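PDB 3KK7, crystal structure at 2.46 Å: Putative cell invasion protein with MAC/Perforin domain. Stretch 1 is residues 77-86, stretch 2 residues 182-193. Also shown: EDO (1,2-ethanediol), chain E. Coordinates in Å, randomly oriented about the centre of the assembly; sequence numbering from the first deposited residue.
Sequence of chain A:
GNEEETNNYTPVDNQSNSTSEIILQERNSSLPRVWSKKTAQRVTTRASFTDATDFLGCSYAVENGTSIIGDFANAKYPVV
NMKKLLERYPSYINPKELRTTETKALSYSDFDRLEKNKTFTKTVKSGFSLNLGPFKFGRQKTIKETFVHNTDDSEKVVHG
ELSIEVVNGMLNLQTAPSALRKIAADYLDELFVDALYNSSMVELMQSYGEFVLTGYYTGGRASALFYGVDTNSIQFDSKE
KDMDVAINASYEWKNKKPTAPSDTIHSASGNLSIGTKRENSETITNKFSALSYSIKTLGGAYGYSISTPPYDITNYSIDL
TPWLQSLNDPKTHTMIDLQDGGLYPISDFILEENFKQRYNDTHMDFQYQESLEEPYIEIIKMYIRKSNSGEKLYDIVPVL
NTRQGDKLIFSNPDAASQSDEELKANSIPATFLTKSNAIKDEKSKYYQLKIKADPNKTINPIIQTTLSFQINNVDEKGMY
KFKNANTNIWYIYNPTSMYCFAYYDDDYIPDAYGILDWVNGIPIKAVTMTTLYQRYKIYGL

Stretch 1 (77-86) YPVVNMKKLL
Stretch 2 182-193: KIAADYLDELFV

A single beta bridge, placed just where each of two chain segments is about to enter a helix, pins residues 77-86 to residues 182-193, and apolar side chains close the contact on both sides of that pin. The bridge pairs Val80 with Leu188, their CA atoms 4.6 Å apart; the CA atoms of Asn81 and Asp189 are also 4.6 Å apart, but no second bridge forms there. The hydrogen-bond pattern is antiparallel, although the two backbones cross obliquely rather than lying alongside each other, and two hydrogen bonds define the bridge: Asp189 N donates to Val79 O at 2.8 Å, nearly straight at 173°, and Asn81 N donates to Tyr187 O at 2.7 Å and 152°. Leu188 CA adds a CH...O contact to Val79 O at 3.4 Å.

The backbone leading into the bridge is irregular. Pro78 is extended (-71/136), Val79 turns to -102/-49, and Val80 extends again (-88/131); opposite them, Tyr187 lies at -121/21 and Leu188 at -78/146. Each segment then places a capping residue, with chi1 t, directly before its helix. Asn81 OD1 accepts from Lys84 N at 3.0 Å, while Asp189 OD2 accepts from Phe192 N at 3.0 Å and, weakly, from Leu191 N at 2.7 Å. These acceptors serve amides of the first helical turn that have no preceding carbonyl within the helix. The Asp189 cap is also tied across the contact, since one water donates both to Asp189 OD2 (2.6 Å) and to Pro78 O (2.7 Å).

Val79 (chi1 171°) sets CG1 over one face of the Phe192 ring, 3.8 Å from its centroid and only 8° off the normal, in a CH-pi contact; Phe192 has chi1 174° and chi2 76°. The same Val79 CG1 lies 4.1 Å from Leu188 CD2, whose side chain is m,t.

Tyr187, the residue most covered by the other stretch, adopts chi1 -63° and chi2 -83°. Leu85 (t,p) rests CD1 over one face of its ring, 4.1 Å from the centroid and 17° off the normal. Ile183 (m,t) fills the neighbouring space, with CG2 3.7 Å from Val80 CG1 (chi1 t) and CD1 3.9 Å from Leu85 CD2. Lys84 extends along the same region, its CD 4.0 Å from Tyr187 CD1. At the ring's edge, Tyr187 OH and O1 of a 1,2-ethanediol, probably from the crystallisation liquor, share a very short 2.5 Å hydrogen bond.

The general principle is economical: two backbone hydrogen bonds fix the register, side-chain caps satisfy amides at the start of each helix, and apolar side chains pack beside the bridge, polar and apolar groups together burying 596 Å², both sides summed.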

# COMPACT_ATOMS: atom_id res chain seq x y z
N TYR A 77 7.59 7.14 -6.67
CA TYR A 77 8.28 8.18 -5.92
C TYR A 77 8.98 7.66 -4.68
O TYR A 77 8.66 6.58 -4.15
CB TYR A 77 7.30 9.26 -5.47
CG TYR A 77 6.46 9.84 -6.57
CD1 TYR A 77 6.96 10.82 -7.42
CD2 TYR A 77 5.13 9.42 -6.74
CE1 TYR A 77 6.18 11.36 -8.41
CE2 TYR A 77 4.34 9.94 -7.74
CZ TYR A 77 4.86 10.91 -8.57
OH TYR A 77 4.06 11.41 -9.57
N PRO A 78 9.94 8.44 -4.19
CA PRO A 78 10.67 7.93 -3.04
C PRO A 78 9.82 7.92 -1.79
O PRO A 78 9.12 8.89 -1.53
CB PRO A 78 11.85 8.91 -2.86
CG PRO A 78 11.77 9.91 -3.96
CD PRO A 78 10.61 9.56 -4.87
N VAL A 79 9.89 6.83 -1.03
CA VAL A 79 9.32 6.76 0.30
C VAL A 79 10.45 6.92 1.34
O VAL A 79 10.37 7.76 2.25
CB VAL A 79 8.56 5.46 0.50
CG1 VAL A 79 8.16 5.31 1.93
CG2 VAL A 79 7.37 5.44 -0.43
N VAL A 80 11.51 6.15 1.16
CA VAL A 80 12.69 6.32 2.00
C VAL A 80 13.59 7.36 1.37
O VAL A 80 13.84 7.32 0.16
CB VAL A 80 13.48 5.01 2.19
CG1 VAL A 80 14.60 5.24 3.18
CG2 VAL A 80 12.56 3.89 2.70
N ASN A 81 14.04 8.33 2.18
CA ASN A 81 15.12 9.23 1.76
C ASN A 81 16.47 8.49 1.86
O ASN A 81 17.16 8.59 2.87
CB ASN A 81 15.14 10.51 2.60
CG ASN A 81 16.19 11.52 2.13
OD1 ASN A 81 17.09 11.18 1.38
ND2 ASN A 81 16.07 12.76 2.56
N MSE A 82 16.81 7.76 0.79
CA MSE A 82 18.01 6.92 0.70
C MSE A 82 19.32 7.68 0.84
O MSE A 82 20.24 7.20 1.47
CB MSE A 82 18.04 6.17 -0.63
CG MSE A 82 16.97 5.12 -0.75
SE MSE A 82 17.11 3.66 0.58
CE MSE A 82 18.85 3.03 0.01
N LYS A 83 19.42 8.84 0.22
CA LYS A 83 20.63 9.62 0.33
C LYS A 83 20.86 9.96 1.80
O LYS A 83 21.96 9.80 2.32
CB LYS A 83 20.57 10.87 -0.55
CG LYS A 83 21.69 11.92 -0.27
CD LYS A 83 21.58 13.13 -1.21
CE LYS A 83 22.85 14.00 -1.19
NZ LYS A 83 22.97 14.87 0.02
N LYS A 84 19.83 10.43 2.49
CA LYS A 84 19.98 10.78 3.90
C LYS A 84 20.30 9.55 4.76
O LYS A 84 21.16 9.61 5.63
CB LYS A 84 18.74 11.47 4.43
CG LYS A 84 18.93 12.12 5.81
CD LYS A 84 17.58 12.55 6.39
CE LYS A 84 17.77 13.31 7.70
NZ LYS A 84 16.87 14.53 7.74
N LEU A 85 19.62 8.45 4.50
CA LEU A 85 19.84 7.23 5.27
C LEU A 85 21.26 6.74 5.13
O LEU A 85 21.89 6.39 6.11
CB LEU A 85 18.86 6.12 4.85
CG LEU A 85 18.99 4.74 5.50
CD1 LEU A 85 18.63 4.74 6.97
CD2 LEU A 85 18.10 3.75 4.72
N LEU A 86 21.78 6.75 3.91
CA LEU A 86 23.09 6.13 3.67
C LEU A 86 24.22 7.01 4.15
O LEU A 86 25.29 6.53 4.48
CB LEU A 86 23.26 5.74 2.21
CG LEU A 86 22.27 4.67 1.72
CD1 LEU A 86 22.47 4.46 0.21
CD2 LEU A 86 22.32 3.32 2.52
N LYS A 182 13.42 2.67 12.53
CA LYS A 182 14.33 3.80 12.47
C LYS A 182 14.04 4.62 11.24
O LYS A 182 14.03 5.87 11.33
CB LYS A 182 15.79 3.35 12.39
CG LYS A 182 16.48 3.23 13.70
CD LYS A 182 17.89 3.75 13.62
CE LYS A 182 18.44 3.82 14.99
NZ LYS A 182 17.72 4.78 15.90
N ILE A 183 13.82 3.94 10.10
CA ILE A 183 13.56 4.63 8.83
C ILE A 183 12.26 5.42 8.93
O ILE A 183 12.21 6.59 8.54
CB ILE A 183 13.51 3.66 7.67
CG1 ILE A 183 14.89 3.09 7.41
CG2 ILE A 183 13.01 4.32 6.38
CD1 ILE A 183 14.93 2.03 6.28
N ALA A 184 11.23 4.80 9.50
CA ALA A 184 9.91 5.42 9.69
C ALA A 184 10.00 6.71 10.50
O ALA A 184 9.48 7.77 10.08
CB ALA A 184 8.92 4.44 10.33
N ALA A 185 10.69 6.62 11.63
CA ALA A 185 10.93 7.73 12.57
C ALA A 185 11.64 8.95 11.99
O ALA A 185 11.27 10.10 12.31
CB ALA A 185 11.76 7.19 13.79
N ASP A 186 12.66 8.72 11.16
CA ASP A 186 13.60 9.78 10.78
C ASP A 186 14.05 9.87 9.31
O ASP A 186 14.60 10.87 8.94
CB ASP A 186 14.86 9.64 11.66
CG ASP A 186 14.68 10.28 13.05
OD1 ASP A 186 14.58 11.52 13.10
OD2 ASP A 186 14.68 9.56 14.08
N TYR A 187 13.81 8.86 8.47
CA TYR A 187 14.38 8.85 7.12
C TYR A 187 13.38 8.81 5.95
O TYR A 187 13.74 8.46 4.81
CB TYR A 187 15.40 7.71 7.04
CG TYR A 187 16.55 7.96 8.00
CD1 TYR A 187 17.61 8.79 7.63
CD2 TYR A 187 16.53 7.44 9.29
CE1 TYR A 187 18.63 9.08 8.50
CE2 TYR A 187 17.57 7.73 10.17
CZ TYR A 187 18.63 8.55 9.76
OH TYR A 187 19.68 8.82 10.60
N LEU A 188 12.13 9.21 6.22
CA LEU A 188 11.14 9.28 5.17
C LEU A 188 11.32 10.52 4.29
O LEU A 188 11.74 11.58 4.73
CB LEU A 188 9.72 9.24 5.75
CG LEU A 188 9.35 7.95 6.49
CD1 LEU A 188 7.96 8.15 7.18
CD2 LEU A 188 9.37 6.73 5.53
N ASP A 189 11.00 10.36 3.00
CA ASP A 189 11.06 11.44 2.06
C ASP A 189 10.03 12.48 2.50
O ASP A 189 8.91 12.11 2.91
CB ASP A 189 10.76 10.90 0.66
CG ASP A 189 10.51 11.99 -0.35
OD1 ASP A 189 11.46 12.42 -1.00
OD2 ASP A 189 9.35 12.44 -0.44
N GLU A 190 10.38 13.76 2.45
CA GLU A 190 9.45 14.77 2.94
C GLU A 190 8.13 14.85 2.11
O GLU A 190 7.08 15.18 2.64
CB GLU A 190 10.12 16.14 3.05
CG GLU A 190 10.62 16.64 1.73
CD GLU A 190 11.34 17.97 1.83
OE1 GLU A 190 10.81 18.92 2.47
OE2 GLU A 190 12.44 18.06 1.22
N LEU A 191 8.17 14.53 0.82
CA LEU A 191 6.93 14.59 0.04
C LEU A 191 6.04 13.39 0.37
O LEU A 191 4.82 13.46 0.30
CB LEU A 191 7.21 14.71 -1.47
CG LEU A 191 8.03 15.95 -1.90
CD1 LEU A 191 8.12 16.00 -3.44
CD2 LEU A 191 7.46 17.28 -1.32
N PHE A 192 6.64 12.27 0.74
CA PHE A 192 5.85 11.17 1.28
C PHE A 192 5.22 11.53 2.65
O PHE A 192 4.06 11.19 2.90
CB PHE A 192 6.70 9.90 1.38
CG PHE A 192 6.00 8.77 2.05
CD1 PHE A 192 5.04 8.06 1.38
CD2 PHE A 192 6.31 8.43 3.36
CE1 PHE A 192 4.38 6.99 2.03
CE2 PHE A 192 5.68 7.38 3.99
CZ PHE A 192 4.71 6.66 3.33
N VAL A 193 5.98 12.19 3.52
CA VAL A 193 5.41 12.71 4.77
C VAL A 193 4.28 13.66 4.45
O VAL A 193 3.24 13.59 5.08
CB VAL A 193 6.43 13.44 5.64
CG1 VAL A 193 5.74 14.08 6.84
CG2 VAL A 193 7.54 12.46 6.07
C1 EDO E . 18.58 8.58 13.89
O1 EDO E . 19.38 7.94 12.89
C2 EDO E . 18.20 7.57 14.97
O2 EDO E . 19.29 7.37 15.89
O HOH W 1 8.05 11.23 -2.37